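Local coordinates for inactive PncC family protein (Escherichia coli O157:H7, PDB 5KOL) that belongs to the CinA family but lacks nicotinamide-nucleotide (NMN) amidohydrolase activity, and pairs with a second copy of itself in the deposited assembly, at the interface of chains A and B. Residues are numbered along the deposited sequence; one frame, centred on the assembly and turned at random. Chains: chain A/B, Uncharacterized protein.

The interface of chains A and B. Residues chain A 75-76, 105; chain B 65, 104-106.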
ATOM      1  N   LYS A  75       5.788  10.015  10.463  1.00 26.07           N
ATOM      2  CA  LYS A  75       5.095   9.285  11.517  1.00 29.08           C
ATOM      3  C   LYS A  75       5.266   7.778  11.368  1.00 32.38           C
ATOM      4  O   LYS A  75       5.501   7.079  12.360  1.00 27.44           O
ATOM      5  CB  LYS A  75       3.608   9.642  11.525  1.00 36.36           C
ATOM      6  CG  LYS A  75       2.852   8.980  12.666  1.00 37.71           C
ATOM      7  CD  LYS A  75       1.601   9.725  13.012  1.00 36.20           C
ATOM      8  CE  LYS A  75       1.094   9.369  14.415  1.00 31.41           C
ATOM      9  NZ  LYS A  75       1.442   7.972  14.801  1.00 32.10           N
ATOM     10  N   ILE A  76       5.120   7.262  10.145  1.00 27.81           N
ATOM     11  CA  ILE A  76       5.126   5.819   9.932  1.00 28.54           C
ATOM     12  C   ILE A  76       6.552   5.284   9.778  1.00 26.68           C
ATOM     13  O   ILE A  76       6.874   4.191  10.263  1.00 33.94           O
ATOM     14  CB  ILE A  76       4.261   5.472   8.696  1.00 30.22           C
ATOM     15  CG1 ILE A  76       2.850   6.048   8.839  1.00 30.83           C
ATOM     16  CG2 ILE A  76       4.232   3.958   8.455  1.00 29.36           C
ATOM     17  CD1 ILE A  76       2.192   5.764  10.168  1.00 30.43           C
ATOM     18  N   ARG A 105       9.604  -1.001  11.399  1.00 38.60           N
ATOM     19  CA  ARG A 105       8.178  -1.177  11.667  0.54 35.88           C
ATOM     20  C   ARG A 105       7.732  -2.615  11.424  1.00 37.51           C
ATOM     21  O   ARG A 105       6.888  -3.140  12.156  1.00 39.20           O
ATOM     22  CB  ARG A 105       7.368  -0.218  10.793  0.54 37.42           C
ATOM     23  CG  ARG A 105       7.275   1.203  11.309  0.54 40.53           C
ATOM     24  CD  ARG A 105       6.066   1.369  12.210  0.54 42.83           C
ATOM     25  NE  ARG A 105       5.730   2.771  12.438  0.54 40.04           N
ATOM     26  CZ  ARG A 105       4.678   3.177  13.141  0.54 43.06           C
ATOM     27  NH1 ARG A 105       3.858   2.283  13.675  0.54 41.07           N
ATOM     28  NH2 ARG A 105       4.444   4.473  13.310  0.54 35.40           N
TER
ATOM     29  N   PHE B  65      -1.813   1.197   4.657  1.00 23.14           N
ATOM     30  CA  PHE B  65      -1.163  -0.014   5.132  1.00 27.52           C
ATOM     31  C   PHE B  65      -1.608  -1.216   4.306  1.00 25.09           C
ATOM     32  O   PHE B  65      -2.803  -1.397   4.054  1.00 28.47           O
ATOM     33  CB  PHE B  65      -1.479  -0.235   6.611  1.00 26.78           C
ATOM     34  CG  PHE B  65      -1.102   0.946   7.479  1.00 26.34           C
ATOM     35  CD1 PHE B  65       0.213   1.107   7.905  1.00 25.39           C
ATOM     36  CD2 PHE B  65      -2.054   1.896   7.851  1.00 29.54           C
ATOM     37  CE1 PHE B  65       0.568   2.195   8.701  1.00 28.68           C
ATOM     38  CE2 PHE B  65      -1.711   2.987   8.642  1.00 30.61           C
ATOM     39  CZ  PHE B  65      -0.393   3.134   9.065  1.00 30.04           C
ATOM     40  N   GLU B 104      -5.042   4.662  14.686  1.00 39.07           N
ATOM     41  CA  GLU B 104      -4.052   4.938  15.727  1.00 41.92           C
ATOM     42  C   GLU B 104      -2.668   5.189  15.133  1.00 45.62           C
ATOM     43  O   GLU B 104      -1.991   6.151  15.512  1.00 36.78           O
ATOM     44  CB  GLU B 104      -3.995   3.788  16.736  1.00 43.24           C
ATOM     45  CG  GLU B 104      -5.344   3.196  17.135  1.00 58.59           C
ATOM     46  CD  GLU B 104      -6.344   4.231  17.652  1.00 75.02           C
ATOM     47  OE1 GLU B 104      -7.556   4.085  17.364  1.00 69.30           O
ATOM     48  OE2 GLU B 104      -5.922   5.183  18.348  1.00 85.77           O
ATOM     49  N   ARG B 105      -2.229   4.333  14.201  1.00 41.53           N
ATOM     50  CA  ARG B 105      -0.884   4.467  13.645  1.00 35.89           C
ATOM     51  C   ARG B 105      -0.726   5.754  12.845  1.00 32.63           C
ATOM     52  O   ARG B 105       0.359   6.343  12.822  1.00 36.13           O
ATOM     53  CB  ARG B 105      -0.539   3.268  12.753  1.00 36.62           C
ATOM     54  CG  ARG B 105      -0.376   1.954  13.476  1.00 47.39           C
ATOM     55  CD  ARG B 105       0.448   2.119  14.745  1.00 57.24           C
ATOM     56  NE  ARG B 105       0.884   0.833  15.280  1.00 64.73           N
ATOM     57  CZ  ARG B 105       0.100   0.001  15.961  1.00 67.40           C
ATOM     58  NH1 ARG B 105      -1.172   0.312  16.187  1.00 71.26           N
ATOM     59  NH2 ARG B 105       0.583  -1.153  16.406  1.00 67.28           N
ATOM     60  N   ALA B 106      -1.776   6.174  12.143  1.00 27.28           N
ATOM     61  CA  ALA B 106      -1.705   7.357  11.294  1.00 31.91           C
ATOM     62  C   ALA B 106      -2.098   8.648  12.008  1.00 30.12           C
ATOM     63  O   ALA B 106      -1.813   9.728  11.483  1.00 31.23           O
ATOM     64  CB  ALA B 106      -2.605   7.174  10.062  1.00 32.58           C
TER
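A:Lys75 and A:Ile76, in the last turn of helix 70-76, face B:Arg105 and B:Ala106 at the end of helix 92-106, with helical backbone torsions that relax at B:Ala106, the last residue of its helix, while B:Phe65 lies on strand 61-67. NZ of A:Lys75 donates a hydrogen bond to the backbone O of B:Arg105 at 2.8 Å. The donor sits well above the carbonyl plane, not on a lone pair. The lysine chain leaves with CG opposite the backbone N (chi1 -176°) and bends at its last torsion (chi4 -30°), which turns NZ toward that oxygen. Its CD also runs past the carbonyl of B:Ala106. The CD1 methyl of A:Ile76 sits beside O of B:Arg105 and also packs on the far ring atom of B:Phe65, CD1 to CZ at 3.8 Å. CG2 comes near CE1 of the same ring. The two side chains approach from opposite directions.

A:Arg105 is held within its own chain. Its NE bonds to the carbonyl O of A:Ile76 at 2.8 Å, and its NH2 to O of A:Lys75 at 3.0 Å. The second acceptor lies in the guanidinium plane. Together these bonds fix the rotation of the group and tie helix 92-106 to the end of helix 70-76. NH1 then lies 3.6 Å from CD of B:Arg105, at the NE edge of that guanidinium and close to its plane. The guanidinium planes are 31° apart.

This patch and its two-fold twin help join the two copies, in what may be the biological dimer.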